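Local coordinates for protein amine oxidase (Emericella nidulans, PDB 3PGB) that probably oxidises primary amines, using a bound copper ion and a topaquinone cofactor made from one of its own tyrosines, at residues F450-P455 with N470-L475; G496-E501 with V717-L722; L256-K261 with L275-N280; Y389-P394 with A514-F519. One frame throughout, in Å; residues are numbered along the deposited sequence.

Contact 1: residues F450-P455 with N470-L475; sequences FDADYP and NVYFTL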
loop_
_atom_site.group_PDB
_atom_site.type_symbol
_atom_site.label_atom_id
_atom_site.label_comp_id
_atom_site.label_asym_id
_atom_site.label_seq_id
_atom_site.Cartn_x
_atom_site.Cartn_y
_atom_site.Cartn_z
ATOM N N PHE A 450 -4.500 7.379 15.356
ATOM C CA PHE A 450 -3.934 6.039 15.370
ATOM C C PHE A 450 -2.426 6.140 15.265
ATOM O O PHE A 450 -1.909 6.782 14.358
ATOM C CB PHE A 450 -4.503 5.207 14.215
ATOM C CG PHE A 450 -4.246 3.735 14.343
ATOM C CD1 PHE A 450 -5.165 2.910 14.980
ATOM C CD2 PHE A 450 -3.086 3.173 13.828
ATOM C CE1 PHE A 450 -4.928 1.549 15.103
ATOM C CE2 PHE A 450 -2.841 1.808 13.947
ATOM C CZ PHE A 450 -3.762 0.997 14.580
ATOM N N ASP A 451 -1.729 5.530 16.219
ATOM C CA ASP A 451 -0.269 5.485 16.205
ATOM C C ASP A 451 0.161 4.342 15.298
ATOM O O ASP A 451 0.027 3.181 15.662
ATOM C CB ASP A 451 0.269 5.278 17.619
ATOM C CG ASP A 451 1.788 5.315 17.688
ATOM O OD1 ASP A 451 2.329 5.179 18.802
ATOM O OD2 ASP A 451 2.448 5.482 16.648
ATOM N N ALA A 452 0.667 4.686 14.113
ATOM C CA ALA A 452 1.050 3.694 13.106
ATOM C C ALA A 452 2.086 2.735 13.658
ATOM O O ALA A 452 2.902 3.114 14.503
ATOM C CB ALA A 452 1.587 4.380 11.866
ATOM N N ASP A 453 2.068 1.499 13.169
ATOM C CA ASP A 453 3.027 0.490 13.621
ATOM C C ASP A 453 4.481 0.792 13.212
ATOM O O ASP A 453 5.394 0.076 13.620
ATOM C CB ASP A 453 2.608 -0.919 13.159
ATOM C CG ASP A 453 2.856 -1.176 11.676
ATOM O OD1 ASP A 453 2.826 -0.224 10.870
ATOM O OD2 ASP A 453 3.051 -2.360 11.313
ATOM N N TYR A 454 4.683 1.841 12.413
ATOM C CA TYR A 454 6.017 2.279 11.999
ATOM C C TYR A 454 6.144 3.780 12.257
ATOM O O TYR A 454 5.160 4.502 12.157
ATOM C CB TYR A 454 6.237 1.974 10.503
ATOM C CG TYR A 454 5.342 2.769 9.563
ATOM C CD1 TYR A 454 4.089 2.298 9.191
ATOM C CD2 TYR A 454 5.752 3.999 9.055
ATOM C CE1 TYR A 454 3.268 3.032 8.330
ATOM C CE2 TYR A 454 4.945 4.736 8.208
ATOM C CZ TYR A 454 3.705 4.250 7.847
ATOM O OH TYR A 454 2.909 4.983 7.000
ATOM N N PRO A 455 7.359 4.259 12.566
ATOM C CA PRO A 455 7.559 5.674 12.858
ATOM C C PRO A 455 7.486 6.531 11.602
ATOM O O PRO A 455 7.585 6.009 10.498
ATOM C CB PRO A 455 8.974 5.706 13.436
ATOM C CG PRO A 455 9.670 4.620 12.738
ATOM C CD PRO A 455 8.639 3.536 12.522
ATOM N N ASN A 470 4.637 8.243 14.063
ATOM C CA ASN A 470 3.670 8.461 12.989
ATOM C C ASN A 470 2.254 8.378 13.554
ATOM O O ASN A 470 1.602 7.322 13.512
ATOM C CB ASN A 470 3.874 7.430 11.869
ATOM C CG ASN A 470 2.960 7.656 10.680
ATOM O OD1 ASN A 470 2.350 8.709 10.534
ATOM N ND2 ASN A 470 2.863 6.657 9.821
ATOM N N VAL A 471 1.788 9.498 14.097
ATOM C CA VAL A 471 0.426 9.596 14.599
ATOM C C VAL A 471 -0.430 10.299 13.551
ATOM O O VAL A 471 -0.120 11.426 13.152
ATOM C CB VAL A 471 0.368 10.360 15.933
ATOM C CG1 VAL A 471 -1.059 10.380 16.464
ATOM C CG2 VAL A 471 1.307 9.722 16.946
ATOM N N TYR A 472 -1.488 9.626 13.100
ATOM C CA TYR A 472 -2.339 10.143 12.031
ATOM C C TYR A 472 -3.829 10.090 12.380
ATOM O O TYR A 472 -4.239 9.327 13.257
ATOM C CB TYR A 472 -2.065 9.388 10.724
ATOM C CG TYR A 472 -2.419 7.916 10.736
ATOM C CD1 TYR A 472 -3.646 7.469 10.265
ATOM C CD2 TYR A 472 -1.510 6.967 11.190
ATOM C CE1 TYR A 472 -3.971 6.116 10.273
ATOM C CE2 TYR A 472 -1.823 5.621 11.196
ATOM C CZ TYR A 472 -3.054 5.202 10.739
ATOM O OH TYR A 472 -3.353 3.862 10.746
ATOM N N PHE A 473 -4.621 10.898 11.673
ATOM C CA PHE A 473 -6.066 11.012 11.901
ATOM C C PHE A 473 -6.868 10.357 10.773
ATOM O O PHE A 473 -6.516 10.495 9.604
ATOM C CB PHE A 473 -6.439 12.485 12.026
ATOM C CG PHE A 473 -7.863 12.726 12.410
ATOM C CD1 PHE A 473 -8.252 12.674 13.738
ATOM C CD2 PHE A 473 -8.813 13.035 11.447
ATOM C CE1 PHE A 473 -9.571 12.906 14.101
ATOM C CE2 PHE A 473 -10.132 13.268 11.798
ATOM C CZ PHE A 473 -10.514 13.204 13.130
ATOM N N THR A 474 -7.943 9.657 11.136
ATOM C CA THR A 474 -8.786 8.924 10.179
ATOM C C THR A 474 -10.261 9.270 10.334
ATOM O O THR A 474 -10.773 9.337 11.449
ATOM C CB THR A 474 -8.657 7.380 10.360
ATOM O OG1 THR A 474 -7.326 6.949 10.033
ATOM C CG2 THR A 474 -9.660 6.642 9.480
ATOM N N LEU A 475 -10.931 9.501 9.212
ATOM C CA LEU A 475 -12.387 9.627 9.170
ATOM C C LEU A 475 -12.874 8.453 8.359
ATOM O O LEU A 475 -12.405 8.252 7.239
ATOM C CB LEU A 475 -12.816 10.935 8.497
ATOM C CG LEU A 475 -14.302 11.094 8.113
ATOM C CD1 LEU A 475 -15.243 10.711 9.257
ATOM C CD2 LEU A 475 -14.593 12.516 7.655
HETATM O O HOH W 1 4.329 5.359 14.899
#
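F450 and Y472 form one tight part of this contact, and N470 forms the other. F450 and Y472 are an antiparallel hydrogen-bonded pair, with F450 N to Y472 O at 2.9 Å and Y472 N to F450 O at 3.1 Å. Their side chains lie side by side and point the same way. Y472 CG sits between its own backbone N and carbonyl carbon (chi1 65°), which brings CG within 3.8 Å of F450 O. F450 CB lies over one face of the Y472 ring, toward the rim, in a CH-pi contact 4.1 Å from the centroid. The two rings are oblique, their planes 50° apart. Y472 OH approaches F450 CD2 at 3.2 Å and has a weak hydrogen bond to D453 OD2 of the second subunit. A452 CB meets the edge of the same tyrosine ring.

The ladder goes on for one more pair, D451 with V471, which is non-hydrogen-bonded. Regular pairing stops after A452 N to N470 O, at 2.9 Å. N470 is buried deeply here. Its CB meets Y454 O at 3.2 Å. Its ND2 touches A452 CB and approaches Y454 CZ at 3.2 Å, the amide and ring meeting at a slant.

The looser side is the partly exposed turn A452-Y454. A water accepts a bond from N470 N and also lies close to D451 OD2 and A452 O. The D451 carboxylate has a salt bridge to K469 as well.

R503 of the second subunit makes a cation-pi contact with Y454. Within the chain, H493 stacks on Y472, while strand 464-479 lies between strands 437-451 and 486-492.

Contact 2: residues G496-E501 with V717-L722; sequences GTIGVE and VAFTPL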
loop_
_atom_site.group_PDB
_atom_site.type_symbol
_atom_site.label_atom_id
_atom_site.label_comp_id
_atom_site.label_asym_id
_atom_site.label_seq_id
_atom_site.Cartn_x
_atom_site.Cartn_y
_atom_site.Cartn_z
ATOM N N GLY A 496 1.693 16.120 6.195
ATOM C CA GLY A 496 0.793 16.827 5.297
ATOM C C GLY A 496 0.108 15.930 4.288
ATOM O O GLY A 496 -0.630 16.411 3.436
ATOM N N THR A 497 0.328 14.625 4.393
ATOM C CA THR A 497 -0.201 13.681 3.420
ATOM C C THR A 497 -1.665 13.342 3.715
ATOM O O THR A 497 -2.016 12.964 4.833
ATOM C CB THR A 497 0.643 12.394 3.391
ATOM O OG1 THR A 497 1.985 12.712 2.979
ATOM C CG2 THR A 497 0.046 11.375 2.436
ATOM N N ILE A 498 -2.510 13.499 2.703
ATOM C CA ILE A 498 -3.920 13.130 2.770
ATOM C C ILE A 498 -4.060 11.821 2.037
ATOM O O ILE A 498 -3.535 11.685 0.935
ATOM C CB ILE A 498 -4.809 14.166 2.048
ATOM C CG1 ILE A 498 -4.672 15.551 2.700
ATOM C CG2 ILE A 498 -6.271 13.697 2.027
ATOM C CD1 ILE A 498 -4.875 16.705 1.741
ATOM N N GLY A 499 -4.762 10.859 2.627
ATOM C CA GLY A 499 -4.950 9.550 1.999
ATOM C C GLY A 499 -6.416 9.240 1.786
ATOM O O GLY A 499 -7.247 9.526 2.651
ATOM N N VAL A 500 -6.738 8.667 0.629
ATOM C CA VAL A 500 -8.079 8.155 0.365
ATOM C C VAL A 500 -7.972 6.664 0.058
ATOM O O VAL A 500 -7.283 6.274 -0.878
ATOM C CB VAL A 500 -8.750 8.892 -0.810
ATOM C CG1 VAL A 500 -10.206 8.448 -0.958
ATOM C CG2 VAL A 500 -8.661 10.407 -0.614
ATOM N N GLU A 501 -8.643 5.840 0.861
ATOM C CA GLU A 501 -8.581 4.384 0.726
ATOM C C GLU A 501 -9.956 3.741 0.648
ATOM O O GLU A 501 -10.933 4.249 1.203
ATOM C CB GLU A 501 -7.880 3.766 1.932
ATOM C CG GLU A 501 -6.387 3.976 1.993
ATOM C CD GLU A 501 -5.786 3.389 3.261
ATOM O OE1 GLU A 501 -6.199 2.273 3.669
ATOM O OE2 GLU A 501 -4.907 4.050 3.854
ATOM N N VAL A 717 -5.075 5.999 -2.935
ATOM C CA VAL A 717 -4.253 7.086 -3.463
ATOM C C VAL A 717 -3.852 7.986 -2.304
ATOM O O VAL A 717 -4.449 7.934 -1.237
ATOM C CB VAL A 717 -4.994 7.931 -4.531
ATOM C CG1 VAL A 717 -5.095 7.169 -5.842
ATOM C CG2 VAL A 717 -6.371 8.354 -4.038
ATOM N N ALA A 718 -2.829 8.800 -2.520
ATOM C CA ALA A 718 -2.342 9.703 -1.495
ATOM C C ALA A 718 -1.969 11.041 -2.115
ATOM O O ALA A 718 -1.368 11.089 -3.184
ATOM C CB ALA A 718 -1.152 9.101 -0.805
ATOM N N PHE A 719 -2.349 12.122 -1.445
ATOM C CA PHE A 719 -1.977 13.465 -1.868
ATOM C C PHE A 719 -0.933 13.930 -0.877
ATOM O O PHE A 719 -1.193 13.943 0.322
ATOM C CB PHE A 719 -3.180 14.419 -1.858
ATOM C CG PHE A 719 -4.451 13.817 -2.384
ATOM C CD1 PHE A 719 -4.442 12.962 -3.469
ATOM C CD2 PHE A 719 -5.675 14.145 -1.813
ATOM C CE1 PHE A 719 -5.621 12.427 -3.962
ATOM C CE2 PHE A 719 -6.858 13.614 -2.305
ATOM C CZ PHE A 719 -6.831 12.751 -3.378
ATOM N N THR A 720 0.249 14.284 -1.371
ATOM C CA THR A 720 1.351 14.705 -0.514
ATOM C C THR A 720 1.924 16.031 -1.006
ATOM O O THR A 720 1.966 16.262 -2.205
ATOM C CB THR A 720 2.467 13.636 -0.474
ATOM O OG1 THR A 720 3.357 13.917 0.611
ATOM C CG2 THR A 720 3.264 13.595 -1.787
ATOM N N PRO A 721 2.355 16.913 -0.084
ATOM C CA PRO A 721 2.974 18.163 -0.515
ATOM C C PRO A 721 4.186 17.930 -1.412
ATOM O O PRO A 721 4.936 16.978 -1.198
ATOM C CB PRO A 721 3.405 18.812 0.803
ATOM C CG PRO A 721 2.437 18.305 1.785
ATOM C CD PRO A 721 2.186 16.881 1.379
ATOM N N LEU A 722 4.342 18.779 -2.421
ATOM C CA LEU A 722 5.439 18.673 -3.373
ATOM C C LEU A 722 5.963 20.083 -3.630
ATOM O O LEU A 722 5.267 20.903 -4.227
ATOM C CB LEU A 722 4.951 18.015 -4.663
ATOM C CG LEU A 722 6.005 17.476 -5.635
ATOM C CD1 LEU A 722 6.877 18.598 -6.162
ATOM C CD2 LEU A 722 6.855 16.401 -4.983
#
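F719 has the most surface buried here, and it packs against I498 and V500. Its ring meets both neighbours obliquely. I498 CG2 approaches CD2 at 3.9 Å, and V500 CG2 approaches CE2 at 4.0 Å. Backbone bonds hold I498 opposite F719. I498 N reaches F719 O at 2.8 Å, and F719 N reaches I498 O at 2.7 Å.

V500 is the next most buried. It pairs with V717, the third, through two further backbone bonds, V500 N to V717 O and V717 N to V500 O, each 3.0 Å. V717 CG2 lies between its backbone N and carbonyl carbon and comes 4.0 Å from V500 CB. I498, V500, V717 and F719 thus make one continuous apolar face. L380 and L692 cover it further, and F542, a residue of a calcium site, meets the F719 ring edge to face.

The other face carries G499, which has no side chain, opposite A718.

Toward the start of segment 496-501 the T497 and T720 hydroxyls share a hydrogen bond, OG1 to OG1, and T712 of the second subunit packs on both threonines. G496 O then rests near P721 CD.

The segment axes run 174° apart in direction, so the strands are almost exactly antiparallel. Hydrogen-bonded and non-hydrogen-bonded pairs follow in regular order. This is ordinary antiparallel sheet, with one face turned to a hydrophobic core, as in the large beta sandwich of copper amine oxidases.

Contact 3: residues L256-K261 with L275-N280; sequences LGLYLK and LGWMYN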
loop_
_atom_site.group_PDB
_atom_site.type_symbol
_atom_site.label_atom_id
_atom_site.label_comp_id
_atom_site.label_asym_id
_atom_site.label_seq_id
_atom_site.Cartn_x
_atom_site.Cartn_y
_atom_site.Cartn_z
ATOM N N LEU A 256 -27.730 -21.339 -9.336
ATOM C CA LEU A 256 -28.219 -22.678 -9.723
ATOM C C LEU A 256 -28.059 -23.026 -11.208
ATOM O O LEU A 256 -28.062 -24.203 -11.564
ATOM C CB LEU A 256 -29.672 -22.865 -9.290
ATOM C CG LEU A 256 -29.945 -22.847 -7.783
ATOM C CD1 LEU A 256 -31.407 -23.198 -7.522
ATOM C CD2 LEU A 256 -29.018 -23.805 -7.033
ATOM N N GLY A 257 -27.944 -22.017 -12.070
ATOM C CA GLY A 257 -27.440 -22.215 -13.434
ATOM C C GLY A 257 -28.469 -22.392 -14.532
ATOM O O GLY A 257 -28.141 -22.899 -15.607
ATOM N N LEU A 258 -29.705 -21.980 -14.272
ATOM C CA LEU A 258 -30.761 -22.023 -15.269
ATOM C C LEU A 258 -31.174 -20.586 -15.543
ATOM O O LEU A 258 -31.543 -19.858 -14.622
ATOM C CB LEU A 258 -31.941 -22.847 -14.752
ATOM C CG LEU A 258 -33.150 -23.027 -15.673
ATOM C CD1 LEU A 258 -32.749 -23.612 -17.025
ATOM C CD2 LEU A 258 -34.181 -23.906 -14.992
ATOM N N TYR A 259 -31.102 -20.183 -16.808
ATOM C CA TYR A 259 -31.286 -18.788 -17.191
ATOM C C TYR A 259 -32.516 -18.591 -18.070
ATOM O O TYR A 259 -32.936 -19.503 -18.786
ATOM C CB TYR A 259 -30.035 -18.277 -17.893
ATOM C CG TYR A 259 -28.771 -18.584 -17.121
ATOM C CD1 TYR A 259 -28.197 -17.642 -16.279
ATOM C CD2 TYR A 259 -28.164 -19.828 -17.218
ATOM C CE1 TYR A 259 -27.047 -17.928 -15.572
ATOM C CE2 TYR A 259 -27.019 -20.128 -16.511
ATOM C CZ TYR A 259 -26.466 -19.177 -15.690
ATOM O OH TYR A 259 -25.326 -19.484 -15.003
ATOM N N LEU A 260 -33.082 -17.387 -18.000
ATOM C CA LEU A 260 -34.369 -17.076 -18.615
ATOM C C LEU A 260 -34.323 -15.684 -19.223
ATOM O O LEU A 260 -34.198 -14.704 -18.497
ATOM C CB LEU A 260 -35.475 -17.136 -17.554
ATOM C CG LEU A 260 -36.864 -16.613 -17.936
ATOM C CD1 LEU A 260 -37.440 -17.430 -19.096
ATOM C CD2 LEU A 260 -37.798 -16.636 -16.727
ATOM N N LYS A 261 -34.426 -15.607 -20.548
ATOM C CA LYS A 261 -34.429 -14.330 -21.254
ATOM C C LYS A 261 -35.866 -13.856 -21.468
ATOM O O LYS A 261 -36.732 -14.633 -21.886
ATOM C CB LYS A 261 -33.691 -14.453 -22.590
ATOM C CG LYS A 261 -33.234 -13.122 -23.188
ATOM C CD LYS A 261 -32.602 -13.313 -24.563
ATOM C CE LYS A 261 -31.996 -12.023 -25.106
ATOM N NZ LYS A 261 -31.338 -12.228 -26.434
ATOM N N LEU A 275 -37.953 -14.986 -24.465
ATOM C CA LEU A 275 -37.010 -15.065 -25.583
ATOM C C LEU A 275 -36.179 -16.347 -25.571
ATOM O O LEU A 275 -35.658 -16.757 -26.612
ATOM C CB LEU A 275 -36.094 -13.838 -25.609
ATOM C CG LEU A 275 -36.769 -12.493 -25.913
ATOM C CD1 LEU A 275 -35.731 -11.388 -25.960
ATOM C CD2 LEU A 275 -37.550 -12.526 -27.222
ATOM N N GLY A 276 -36.055 -16.980 -24.408
ATOM C CA GLY A 276 -35.352 -18.257 -24.322
ATOM C C GLY A 276 -34.892 -18.676 -22.937
ATOM O O GLY A 276 -35.095 -17.959 -21.958
ATOM N N TRP A 277 -34.285 -19.861 -22.885
ATOM C CA TRP A 277 -33.688 -20.429 -21.682
ATOM C C TRP A 277 -32.234 -20.782 -21.982
ATOM O O TRP A 277 -31.885 -21.010 -23.136
ATOM C CB TRP A 277 -34.400 -21.722 -21.289
ATOM C CG TRP A 277 -35.810 -21.582 -20.814
ATOM C CD1 TRP A 277 -36.939 -21.630 -21.578
ATOM C CD2 TRP A 277 -36.247 -21.425 -19.461
ATOM N NE1 TRP A 277 -38.053 -21.492 -20.787
ATOM C CE2 TRP A 277 -37.657 -21.361 -19.483
ATOM C CE3 TRP A 277 -35.586 -21.315 -18.235
ATOM C CZ2 TRP A 277 -38.418 -21.196 -18.323
ATOM C CZ3 TRP A 277 -36.342 -21.149 -17.083
ATOM C CH2 TRP A 277 -37.742 -21.091 -17.136
ATOM N N MET A 278 -31.391 -20.847 -20.955
ATOM C CA MET A 278 -30.046 -21.437 -21.106
ATOM C C MET A 278 -29.722 -22.347 -19.930
ATOM O O MET A 278 -30.100 -22.065 -18.798
ATOM C CB MET A 278 -28.961 -20.368 -21.252
ATOM C CG MET A 278 -27.602 -20.907 -21.738
ATOM S SD MET A 278 -26.534 -21.655 -20.466
ATOM C CE MET A 278 -25.881 -20.183 -19.681
ATOM N N TYR A 279 -29.038 -23.447 -20.223
ATOM C CA TYR A 279 -28.577 -24.386 -19.209
ATOM C C TYR A 279 -27.411 -25.197 -19.771
ATOM O O TYR A 279 -27.483 -25.714 -20.889
ATOM C CB TYR A 279 -29.709 -25.325 -18.778
ATOM C CG TYR A 279 -29.383 -26.132 -17.538
ATOM C CD1 TYR A 279 -29.553 -25.589 -16.270
ATOM C CD2 TYR A 279 -28.897 -27.434 -17.631
ATOM C CE1 TYR A 279 -29.252 -26.322 -15.125
ATOM C CE2 TYR A 279 -28.592 -28.177 -16.484
ATOM C CZ TYR A 279 -28.774 -27.610 -15.239
ATOM O OH TYR A 279 -28.472 -28.325 -14.102
ATOM N N ASN A 280 -26.332 -25.297 -19.000
ATOM C CA ASN A 280 -25.162 -26.056 -19.417
ATOM C C ASN A 280 -24.710 -25.661 -20.827
ATOM O O ASN A 280 -24.412 -26.519 -21.651
ATOM C CB ASN A 280 -25.473 -27.560 -19.339
ATOM C CG ASN A 280 -24.219 -28.423 -19.279
ATOM O OD1 ASN A 280 -23.106 -27.923 -19.076
ATOM N ND2 ASN A 280 -24.398 -29.726 -19.452
HETATM O O HOH W 2 -28.019 -26.702 -11.872
HETATM O O HOH W 3 -25.687 -24.089 -16.461
#
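W277 takes L260 over one face and L258 beside it, at the apolar centre of a beta hairpin. L260 CD1 stands 3.9 Å from the centroid of the six-membered ring, over its centre, in a CH-pi contact. L258 CD1 meets W277 CE3 at 3.8 Å and also touches Y279 CD1. Helix 186-198 packs on L260 and W277, and W277 NE1 bonds to T287.

The opposite face carries Y259 and M278, a hydrogen-bonded pair. Their side chains run side by side, and M278 CE lies 3.4 Å from Y259 CE2. The M278 chain bends at chi2 (-82°) and chi3. Its SD sits 5.0 Å from the centroid of the Y259 ring, an oblique Met-aromatic contact.

Toward the partly exposed end, L275 and G276 both face K261, a classic beta bulge. K261 N bonds to G276 O at 2.8 Å. L275 N bonds to K261 O at 2.9 Å, with the donor above the carbonyl plane. The extended K261 chain runs obliquely across L275, CD against CB.

At the other end a water joins the strands. It donates to G257 O and accepts from N280 N, each at 2.9 Å.

Contact 4: residues Y389-P394 with A514-F519; sequences YAANDP and ANNQDF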
loop_
_atom_site.group_PDB
_atom_site.type_symbol
_atom_site.label_atom_id
_atom_site.label_comp_id
_atom_site.label_asym_id
_atom_site.label_seq_id
_atom_site.Cartn_x
_atom_site.Cartn_y
_atom_site.Cartn_z
ATOM N N TYR A 389 -18.864 -7.206 -14.134
ATOM C CA TYR A 389 -18.598 -8.645 -14.188
ATOM C C TYR A 389 -18.404 -9.159 -15.622
ATOM O O TYR A 389 -18.581 -8.428 -16.596
ATOM C CB TYR A 389 -19.741 -9.410 -13.520
ATOM C CG TYR A 389 -19.795 -9.208 -12.035
ATOM C CD1 TYR A 389 -20.287 -8.023 -11.490
ATOM C CD2 TYR A 389 -19.356 -10.196 -11.168
ATOM C CE1 TYR A 389 -20.328 -7.837 -10.124
ATOM C CE2 TYR A 389 -19.396 -10.017 -9.809
ATOM C CZ TYR A 389 -19.878 -8.837 -9.290
ATOM O OH TYR A 389 -19.915 -8.676 -7.925
ATOM N N ALA A 390 -18.020 -10.430 -15.717
ATOM C CA ALA A 390 -17.896 -11.134 -16.990
ATOM C C ALA A 390 -18.057 -12.614 -16.707
ATOM O O ALA A 390 -17.709 -13.074 -15.615
ATOM C CB ALA A 390 -16.547 -10.862 -17.631
ATOM N N ALA A 391 -18.584 -13.354 -17.679
ATOM C CA ALA A 391 -18.810 -14.787 -17.512
ATOM C C ALA A 391 -19.250 -15.427 -18.819
ATOM O O ALA A 391 -19.555 -14.734 -19.785
ATOM C CB ALA A 391 -19.848 -15.036 -16.432
ATOM N N ASN A 392 -19.285 -16.756 -18.835
ATOM C CA ASN A 392 -19.819 -17.495 -19.970
ATOM C C ASN A 392 -21.340 -17.647 -19.880
ATOM O O ASN A 392 -21.947 -18.254 -20.755
ATOM C CB ASN A 392 -19.155 -18.874 -20.074
ATOM C CG ASN A 392 -19.264 -19.485 -21.464
ATOM O OD1 ASN A 392 -19.489 -18.787 -22.451
ATOM N ND2 ASN A 392 -19.086 -20.797 -21.547
ATOM N N ASP A 393 -21.954 -17.107 -18.826
ATOM C CA ASP A 393 -23.409 -17.105 -18.685
ATOM C C ASP A 393 -23.931 -15.673 -18.835
ATOM O O ASP A 393 -23.188 -14.729 -18.606
ATOM C CB ASP A 393 -23.831 -17.760 -17.360
ATOM C CG ASP A 393 -23.655 -16.853 -16.143
ATOM O OD1 ASP A 393 -24.262 -15.759 -16.103
ATOM O OD2 ASP A 393 -22.951 -17.269 -15.195
ATOM N N PRO A 394 -25.203 -15.505 -19.237
ATOM C CA PRO A 394 -25.712 -14.178 -19.583
ATOM C C PRO A 394 -25.988 -13.252 -18.403
ATOM O O PRO A 394 -25.949 -12.033 -18.564
ATOM C CB PRO A 394 -27.030 -14.491 -20.290
ATOM C CG PRO A 394 -27.492 -15.758 -19.667
ATOM C CD PRO A 394 -26.253 -16.537 -19.337
ATOM N N ALA A 514 -20.715 -24.328 -14.253
ATOM C CA ALA A 514 -20.825 -25.050 -15.514
ATOM C C ALA A 514 -20.324 -24.227 -16.691
ATOM O O ALA A 514 -20.869 -23.173 -16.994
ATOM C CB ALA A 514 -22.268 -25.501 -15.748
ATOM N N ASN A 515 -19.257 -24.709 -17.323
ATOM C CA ASN A 515 -18.738 -24.133 -18.560
ATOM C C ASN A 515 -18.199 -22.706 -18.413
ATOM O O ASN A 515 -18.094 -21.980 -19.405
ATOM C CB ASN A 515 -19.815 -24.158 -19.647
ATOM C CG ASN A 515 -20.612 -25.440 -19.639
ATOM O OD1 ASN A 515 -20.074 -26.520 -19.900
ATOM N ND2 ASN A 515 -21.898 -25.335 -19.317
ATOM N N ASN A 516 -17.838 -22.313 -17.191
ATOM C CA ASN A 516 -17.349 -20.954 -16.937
ATOM C C ASN A 516 -15.821 -20.900 -16.757
ATOM O O ASN A 516 -15.303 -20.024 -16.070
ATOM C CB ASN A 516 -18.055 -20.387 -15.705
ATOM C CG ASN A 516 -18.119 -18.873 -15.707
ATOM O OD1 ASN A 516 -18.456 -18.262 -16.717
ATOM N ND2 ASN A 516 -17.813 -18.262 -14.565
ATOM N N GLN A 517 -15.112 -21.824 -17.405
ATOM C CA GLN A 517 -13.672 -21.993 -17.220
ATOM C C GLN A 517 -12.852 -20.763 -17.584
ATOM O O GLN A 517 -11.790 -20.543 -17.004
ATOM C CB GLN A 517 -13.149 -23.160 -18.065
ATOM C CG GLN A 517 -13.594 -24.537 -17.599
ATOM C CD GLN A 517 -14.874 -25.001 -18.272
ATOM O OE1 GLN A 517 -15.654 -24.188 -18.773
ATOM N NE2 GLN A 517 -15.085 -26.317 -18.300
ATOM N N ASP A 518 -13.334 -19.985 -18.555
ATOM C CA ASP A 518 -12.589 -18.844 -19.089
ATOM C C ASP A 518 -12.823 -17.548 -18.309
ATOM O O ASP A 518 -12.232 -16.509 -18.627
ATOM C CB ASP A 518 -12.924 -18.640 -20.577
ATOM C CG ASP A 518 -12.334 -19.736 -21.476
ATOM O OD1 ASP A 518 -11.801 -20.739 -20.961
ATOM O OD2 ASP A 518 -12.398 -19.594 -22.706
ATOM N N PHE A 519 -13.662 -17.615 -17.279
ATOM C CA PHE A 519 -14.095 -16.427 -16.556
ATOM C C PHE A 519 -14.003 -16.590 -15.040
ATOM O O PHE A 519 -14.754 -15.951 -14.302
ATOM C CB PHE A 519 -15.531 -16.078 -16.951
ATOM C CG PHE A 519 -15.725 -15.882 -18.424
ATOM C CD1 PHE A 519 -15.675 -14.610 -18.983
ATOM C CD2 PHE A 519 -15.966 -16.962 -19.251
ATOM C CE1 PHE A 519 -15.859 -14.425 -20.349
ATOM C CE2 PHE A 519 -16.145 -16.788 -20.609
ATOM C CZ PHE A 519 -16.096 -15.515 -21.162
#
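Two loops of the enzyme domain meet where N392 docks on N515, N516 and F519. One loop follows strand 374-389 and leads into helix 394-398. The other lies between strands 511-512 and 522-524. The F519 ring lies flat against the backbone of the first loop. A391 C is 3.5 Å above the centre of that ring, and N392 N is 3.3 Å above it, toward the rim. A390 CB touches CD1 at 4.1 Å.

N392 N points at N516 OD1, 2.7 Å away. The bond is nearly straight (174°) and nearly along the C=O axis. N516 ND2 is held in turn by S528 OG. A391 CB also touches N516 OD1.

The first loop leads into helix 394-398 with D393 at the N-cap position; its OD1 accepts a bond from Q396 N. At the end of strand 374-389, where the loop begins, Y389 OH bonds to O4 of the topaquinone at position 484.

The N392 side chain makes a second bond across the contact. Its CG, anti to the backbone N (chi1 -159°), lies 3.4 Å from N515 O. ND2 donates to N515 O at 2.6 Å. That oxygen lies close to the amide plane, 12° out of it. N392 O accepts a bond from W565 NE1 of the second subunit. Within the other loop, F519 N bonds back to N516 O at 3.2 Å.

In the fold
From the N terminus, contact 3 comes first. It closes a short hairpin of strands 255-263 and 273-279. Contact 4 then opens at 389-394 and closes at 514-519. Contact 1 lies wholly within that span and closes a local loop between strands 437-451 and 464-479. Contact 2 opens inside the span but closes at 717-722, so contacts 2 and 4 cross. It joins strands 498-504 and 714-722 of the enzyme domain, distant in sequence. The centres of contacts 1 and 2 are about 14 Å apart. Contacts 3 and 4 touch. Two probable hydrogen bonds tie the hairpin to the enzyme domain, N280 OD1 to N515 ND2 (2.9 Å) and Y259 OH to D393 OD2 (3.3 Å). M278 and Y259 also pack on P394.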